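Local coordinates for protein putative aldolase (Bacteroides vulgatus ATCC 8482, PDB 3DXI) that is of unconfirmed function but, as a putative aldolase with an HMGL-like sequence region, adopts a closed eight-stranded TIM-barrel fold, at residues D27-A32 against T256-L261; L234-N239 against V246-L251. All coordinates share one frame; numbering follows the deposited sequence.

Contact 1 of 2, residues D27-A32 against T256-L261; sequences DAYILA and TTFTPL
Tyr29 brings the CD1 corner of its ring against the far end of the Phe258 ring, with CD1 4.0 Å from CE2 and 4.1 Å from CZ of Phe258. The two rings meet obliquely, so this is a limited apolar contact between ring corners, not a stack. Phe258 leaves its helix beside the gap, its first bond not pointing to the tyrosine, yet the length of phenylalanine lets CE2 and CZ reach it. Tyr29 has its CG anti to the backbone N (chi1 170°), which swings the ring past the side of its own helix. Its hydroxyl is tied by a hydrogen bond to Asp7, so one side chain serves both an apolar and a polar neighbour.

One residue earlier on each helix, Ala28 and Thr257 have the nearest CA atoms of the two segments, 7.5 Å apart. Only a methyl group fills the place at Ala28: its CB lies 4.1 Å from OG1 and 4.2 Å from CG2 of Thr257, touching both branches. Threonine suits this partly exposed position because CG2 offers a carbon surface while OG1 bonds back to the carbonyl oxygen of Asn253 in its own helix.

The 126 Å² interface is therefore small, joining helix 23-34 to helix 248-265; Ala32, packed on Val250 and Ile254, extends the joint beyond it. Thr9 of helix 9-13 touches both aromatic rings, Ile219 also packs on Phe258, and Asp7 at the end of strand 4-7 links Tyr29 to the first strand of the barrel.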
loop_
_atom_site.group_PDB
_atom_site.type_symbol
_atom_site.label_atom_id
_atom_site.label_comp_id
_atom_site.label_asym_id
_atom_site.label_seq_id
_atom_site.Cartn_x
_atom_site.Cartn_y
_atom_site.Cartn_z
ATOM N N ASP A 27 18.298 12.875 -17.851
ATOM C CA ASP A 27 19.394 11.968 -18.181
ATOM C C ASP A 27 19.580 10.880 -17.130
ATOM O O ASP A 27 19.817 9.720 -17.468
ATOM C CB ASP A 27 20.710 12.730 -18.354
ATOM C CG ASP A 27 20.783 13.472 -19.675
ATOM O OD1 ASP A 27 19.956 13.185 -20.561
ATOM O OD2 ASP A 27 21.671 14.333 -19.832
ATOM N N ALA A 28 19.506 11.258 -15.857
ATOM C CA ALA A 28 19.645 10.287 -14.780
ATOM C C ALA A 28 18.541 9.232 -14.942
ATOM O O ALA A 28 18.795 8.027 -14.843
ATOM C CB ALA A 28 19.519 10.984 -13.428
ATOM N N TYR A 29 17.319 9.695 -15.198
ATOM C CA TYR A 29 16.178 8.798 -15.393
ATOM C C TYR A 29 16.430 7.835 -16.558
ATOM O O TYR A 29 16.415 6.622 -16.376
ATOM C CB TYR A 29 14.895 9.600 -15.659
ATOM C CG TYR A 29 13.715 8.755 -16.116
ATOM C CD1 TYR A 29 13.030 7.927 -15.222
ATOM C CD2 TYR A 29 13.296 8.772 -17.450
ATOM C CE1 TYR A 29 11.960 7.137 -15.643
ATOM C CE2 TYR A 29 12.226 7.988 -17.883
ATOM C CZ TYR A 29 11.562 7.174 -16.977
ATOM O OH TYR A 29 10.500 6.411 -17.400
ATOM N N ILE A 30 16.673 8.377 -17.749
ATOM C CA ILE A 30 16.912 7.542 -18.928
ATOM C C ILE A 30 18.025 6.515 -18.716
ATOM O O ILE A 30 17.878 5.350 -19.092
ATOM C CB ILE A 30 17.253 8.405 -20.166
ATOM C CG1 ILE A 30 16.061 9.299 -20.536
ATOM C CG2 ILE A 30 17.628 7.510 -21.340
ATOM C CD1 ILE A 30 14.847 8.545 -21.086
ATOM N N LEU A 31 19.131 6.932 -18.109
ATOM C CA LEU A 31 20.243 6.012 -17.877
ATOM C C LEU A 31 19.924 4.942 -16.832
ATOM O O LEU A 31 20.378 3.802 -16.944
ATOM C CB LEU A 31 21.503 6.787 -17.479
ATOM C CG LEU A 31 22.044 7.678 -18.604
ATOM C CD1 LEU A 31 23.201 8.520 -18.091
ATOM C CD2 LEU A 31 22.482 6.813 -19.778
ATOM N N ALA A 32 19.144 5.303 -15.818
ATOM C CA ALA A 32 18.766 4.338 -14.792
ATOM C C ALA A 32 17.871 3.276 -15.426
ATOM O O ALA A 32 18.001 2.092 -15.137
ATOM C CB ALA A 32 18.020 5.032 -13.658
ATOM N N THR A 256 16.370 8.422 -5.281
ATOM C CA THR A 256 16.973 9.621 -4.704
ATOM C C THR A 256 16.864 10.808 -5.658
ATOM O O THR A 256 16.635 11.932 -5.224
ATOM C CB THR A 256 18.461 9.394 -4.357
ATOM O OG1 THR A 256 18.562 8.417 -3.315
ATOM C CG2 THR A 256 19.106 10.695 -3.893
ATOM N N THR A 257 17.026 10.553 -6.953
ATOM C CA THR A 257 16.925 11.609 -7.950
ATOM C C THR A 257 15.563 12.306 -7.849
ATOM O O THR A 257 15.477 13.535 -7.900
ATOM C CB THR A 257 17.091 11.047 -9.386
ATOM O OG1 THR A 257 18.408 10.512 -9.546
ATOM C CG2 THR A 257 16.890 12.149 -10.420
ATOM N N PHE A 258 14.506 11.511 -7.680
ATOM C CA PHE A 258 13.142 12.030 -7.604
ATOM C C PHE A 258 12.670 12.422 -6.210
ATOM O O PHE A 258 11.538 12.887 -6.047
ATOM C CB PHE A 258 12.181 10.999 -8.204
ATOM C CG PHE A 258 12.195 10.965 -9.708
ATOM C CD1 PHE A 258 11.424 11.863 -10.443
ATOM C CD2 PHE A 258 13.009 10.067 -10.390
ATOM C CE1 PHE A 258 11.463 11.867 -11.840
ATOM C CE2 PHE A 258 13.056 10.060 -11.791
ATOM C CZ PHE A 258 12.282 10.963 -12.516
ATOM N N THR A 259 13.534 12.257 -5.209
ATOM C CA THR A 259 13.170 12.575 -3.835
ATOM C C THR A 259 12.934 14.059 -3.546
ATOM O O THR A 259 12.056 14.398 -2.752
ATOM C CB THR A 259 14.193 11.954 -2.856
ATOM O OG1 THR A 259 14.024 10.529 -2.865
ATOM C CG2 THR A 259 13.991 12.468 -1.433
ATOM N N PRO A 260 13.714 14.967 -4.160
ATOM C CA PRO A 260 13.442 16.381 -3.869
ATOM C C PRO A 260 12.026 16.766 -4.314
ATOM O O PRO A 260 11.325 17.500 -3.623
ATOM C CB PRO A 260 14.525 17.108 -4.664
ATOM C CG PRO A 260 15.689 16.179 -4.529
ATOM C CD PRO A 260 15.051 14.811 -4.765
ATOM N N LEU A 261 11.604 16.264 -5.471
ATOM C CA LEU A 261 10.262 16.557 -5.970
ATOM C C LEU A 261 9.187 15.919 -5.090
ATOM O O LEU A 261 8.127 16.508 -4.865
ATOM C CB LEU A 261 10.119 16.077 -7.413
ATOM C CG LEU A 261 10.833 16.971 -8.429
ATOM C CD1 LEU A 261 10.913 16.259 -9.770
ATOM C CD2 LEU A 261 10.092 18.300 -8.550
#

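Contact 2 of 2, residues L234-N239 against V246-L251; sequences LLTYLN and VDFNVL
Asn239 lays its side chain along the rim of the Phe248 ring where two consecutive helices of the TIM barrel, 231-241 and 248-265, pack across a short connection. Its CB lies 3.7 Å from CZ of Phe248 and also approaches CG2 of Val246. Further out, Asn239 CG sits at the ring edge, in its plane, 3.7 Å from Phe248 CE2, and the amide plane stands at 90° to the ring. OD1 and ND2 straddle the ring plane, both near CE2, with ND2 on the side where Val246 lies and within reach of the turn. With CG anti to the backbone N (chi1 170°), the amide is directed across to the chain that follows: ND2 donates to the carbonyl oxygen of Leu244 and, weakly, to a water that also accepts from Val246 N. Asparagine suits this place because a short amide can border an aromatic ring and still bind the backbone of the turn.

Phe248 fills the space between the two chains. Val246 CG1 lies over the centre of one ring face, 3.9 Å above it, and on the rim CE1 meets Thr236 OG1 at 3.6 Å. That hydroxyl is hydrogen-bonded to the carbonyl oxygen of Glu232, so it can face an aromatic edge without being left unpaired. Ile301 of the second subunit also packs on Phe248.

Deeper in, Leu235 supplies branched aliphatic surface, its CB touching Val246 CG2 and its CD1 touching Leu251 CD1. Asp247 is the N-cap of helix 248-265: its OD1 bonds to Asn298 ND2 of the second subunit, takes a weak bond from Asn249 N and a straighter one from Val250 N (3.2 Å, 166°), the latter arriving from above the carboxylate plane.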
loop_
_atom_site.group_PDB
_atom_site.type_symbol
_atom_site.label_atom_id
_atom_site.label_comp_id
_atom_site.label_asym_id
_atom_site.label_seq_id
_atom_site.Cartn_x
_atom_site.Cartn_y
_atom_site.Cartn_z
ATOM N N LEU A 234 7.261 -2.825 -7.131
ATOM C CA LEU A 234 7.019 -3.905 -8.083
ATOM C C LEU A 234 8.286 -4.733 -8.276
ATOM O O LEU A 234 8.259 -5.953 -8.136
ATOM C CB LEU A 234 6.573 -3.340 -9.432
ATOM C CG LEU A 234 6.386 -4.306 -10.605
ATOM C CD1 LEU A 234 5.348 -5.372 -10.261
ATOM C CD2 LEU A 234 5.957 -3.509 -11.838
ATOM N N LEU A 235 9.393 -4.057 -8.584
ATOM C CA LEU A 235 10.670 -4.728 -8.815
ATOM C C LEU A 235 11.169 -5.476 -7.589
ATOM O O LEU A 235 11.713 -6.572 -7.705
ATOM C CB LEU A 235 11.738 -3.725 -9.268
ATOM C CG LEU A 235 11.469 -3.019 -10.598
ATOM C CD1 LEU A 235 12.652 -2.118 -10.937
ATOM C CD2 LEU A 235 11.250 -4.043 -11.705
ATOM N N THR A 236 11.008 -4.884 -6.413
ATOM C CA THR A 236 11.444 -5.563 -5.200
ATOM C C THR A 236 10.669 -6.868 -5.032
ATOM O O THR A 236 11.259 -7.916 -4.774
ATOM C CB THR A 236 11.236 -4.686 -3.954
ATOM O OG1 THR A 236 12.145 -3.580 -4.004
ATOM C CG2 THR A 236 11.508 -5.482 -2.687
ATOM N N TYR A 237 9.351 -6.800 -5.206
ATOM C CA TYR A 237 8.499 -7.980 -5.072
ATOM C C TYR A 237 8.855 -9.063 -6.093
ATOM O O TYR A 237 8.997 -10.237 -5.740
ATOM C CB TYR A 237 7.022 -7.611 -5.248
ATOM C CG TYR A 237 6.082 -8.713 -4.796
ATOM C CD1 TYR A 237 5.593 -8.742 -3.489
ATOM C CD2 TYR A 237 5.723 -9.754 -5.656
ATOM C CE1 TYR A 237 4.777 -9.776 -3.046
ATOM C CE2 TYR A 237 4.902 -10.802 -5.220
ATOM C CZ TYR A 237 4.437 -10.801 -3.912
ATOM O OH TYR A 237 3.637 -11.819 -3.451
ATOM N N LEU A 238 8.988 -8.667 -7.355
ATOM C CA LEU A 238 9.319 -9.607 -8.424
ATOM C C LEU A 238 10.704 -10.222 -8.243
ATOM O O LEU A 238 10.920 -11.373 -8.604
ATOM C CB LEU A 238 9.227 -8.912 -9.791
ATOM C CG LEU A 238 7.842 -8.384 -10.203
ATOM C CD1 LEU A 238 7.925 -7.711 -11.569
ATOM C CD2 LEU A 238 6.836 -9.524 -10.234
ATOM N N ASN A 239 11.646 -9.459 -7.691
ATOM C CA ASN A 239 12.992 -9.984 -7.481
ATOM C C ASN A 239 12.954 -11.147 -6.493
ATOM O O ASN A 239 13.671 -12.137 -6.655
ATOM C CB ASN A 239 13.928 -8.888 -6.969
ATOM C CG ASN A 239 15.266 -9.432 -6.501
ATOM O OD1 ASN A 239 15.464 -9.685 -5.309
ATOM N ND2 ASN A 239 16.190 -9.626 -7.440
ATOM N N VAL A 246 17.421 -7.668 -10.406
ATOM C CA VAL A 246 17.316 -6.214 -10.306
ATOM C C VAL A 246 18.570 -5.576 -9.712
ATOM O O VAL A 246 19.138 -6.091 -8.745
ATOM C CB VAL A 246 16.119 -5.807 -9.415
ATOM C CG1 VAL A 246 16.113 -4.296 -9.191
ATOM C CG2 VAL A 246 14.824 -6.245 -10.054
ATOM N N ASP A 247 18.995 -4.452 -10.287
ATOM C CA ASP A 247 20.152 -3.725 -9.767
ATOM C C ASP A 247 19.573 -2.705 -8.797
ATOM O O ASP A 247 19.128 -1.629 -9.198
ATOM C CB ASP A 247 20.903 -2.978 -10.867
ATOM C CG ASP A 247 22.140 -2.266 -10.336
ATOM O OD1 ASP A 247 22.161 -1.925 -9.137
ATOM O OD2 ASP A 247 23.087 -2.040 -11.114
ATOM N N PHE A 248 19.577 -3.060 -7.521
ATOM C CA PHE A 248 19.026 -2.203 -6.487
ATOM C C PHE A 248 19.824 -0.933 -6.225
ATOM O O PHE A 248 19.283 0.042 -5.701
ATOM C CB PHE A 248 18.857 -3.020 -5.213
ATOM C CG PHE A 248 17.751 -4.033 -5.300
ATOM C CD1 PHE A 248 16.424 -3.636 -5.178
ATOM C CD2 PHE A 248 18.030 -5.378 -5.540
ATOM C CE1 PHE A 248 15.392 -4.560 -5.294
ATOM C CE2 PHE A 248 17.004 -6.315 -5.659
ATOM C CZ PHE A 248 15.682 -5.907 -5.536
ATOM N N ASN A 249 21.104 -0.942 -6.586
ATOM C CA ASN A 249 21.938 0.235 -6.388
ATOM C C ASN A 249 21.377 1.334 -7.279
ATOM O O ASN A 249 21.173 2.464 -6.827
ATOM C CB ASN A 249 23.401 -0.065 -6.744
ATOM C CG ASN A 249 24.106 -0.891 -5.671
ATOM O OD1 ASN A 249 23.468 -1.431 -4.769
ATOM N ND2 ASN A 249 25.430 -0.996 -5.773
ATOM N N VAL A 250 21.113 0.987 -8.538
ATOM C CA VAL A 250 20.540 1.928 -9.498
ATOM C C VAL A 250 19.130 2.331 -9.055
ATOM O O VAL A 250 18.763 3.498 -9.129
ATOM C CB VAL A 250 20.454 1.307 -10.921
ATOM C CG1 VAL A 250 19.619 2.196 -11.836
ATOM C CG2 VAL A 250 21.862 1.137 -11.505
ATOM N N LEU A 251 18.342 1.363 -8.596
ATOM C CA LEU A 251 16.983 1.646 -8.155
ATOM C C LEU A 251 17.006 2.681 -7.024
ATOM O O LEU A 251 16.245 3.647 -7.039
ATOM C CB LEU A 251 16.300 0.352 -7.689
ATOM C CG LEU A 251 14.796 0.395 -7.394
ATOM C CD1 LEU A 251 14.039 0.995 -8.577
ATOM C CD2 LEU A 251 14.307 -1.023 -7.118
HETATM O O HOH W 1 18.953 -9.446 -8.194
#

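In the fold
From the N terminus, strand 4-7 opens the barrel and helix 23-34 soon follows, carrying the first half of contact 1. The chain then builds the other seven strands before helix 231-241 and the short turn after it close contact 2, a local loop. Helix 248-265 begins within contact 2 and, further along, reaches 27-32, closing the long loop of contact 1. The short loop thus lies wholly within the long one. Their centres are about 15 Å apart, and the two touch where Ala32 meets Val250. Helix 248-265 thereby ties helix 231-241, after the last strand, to helix 23-34, between the first and second strands, while residues of contact 2 also meet the second subunit.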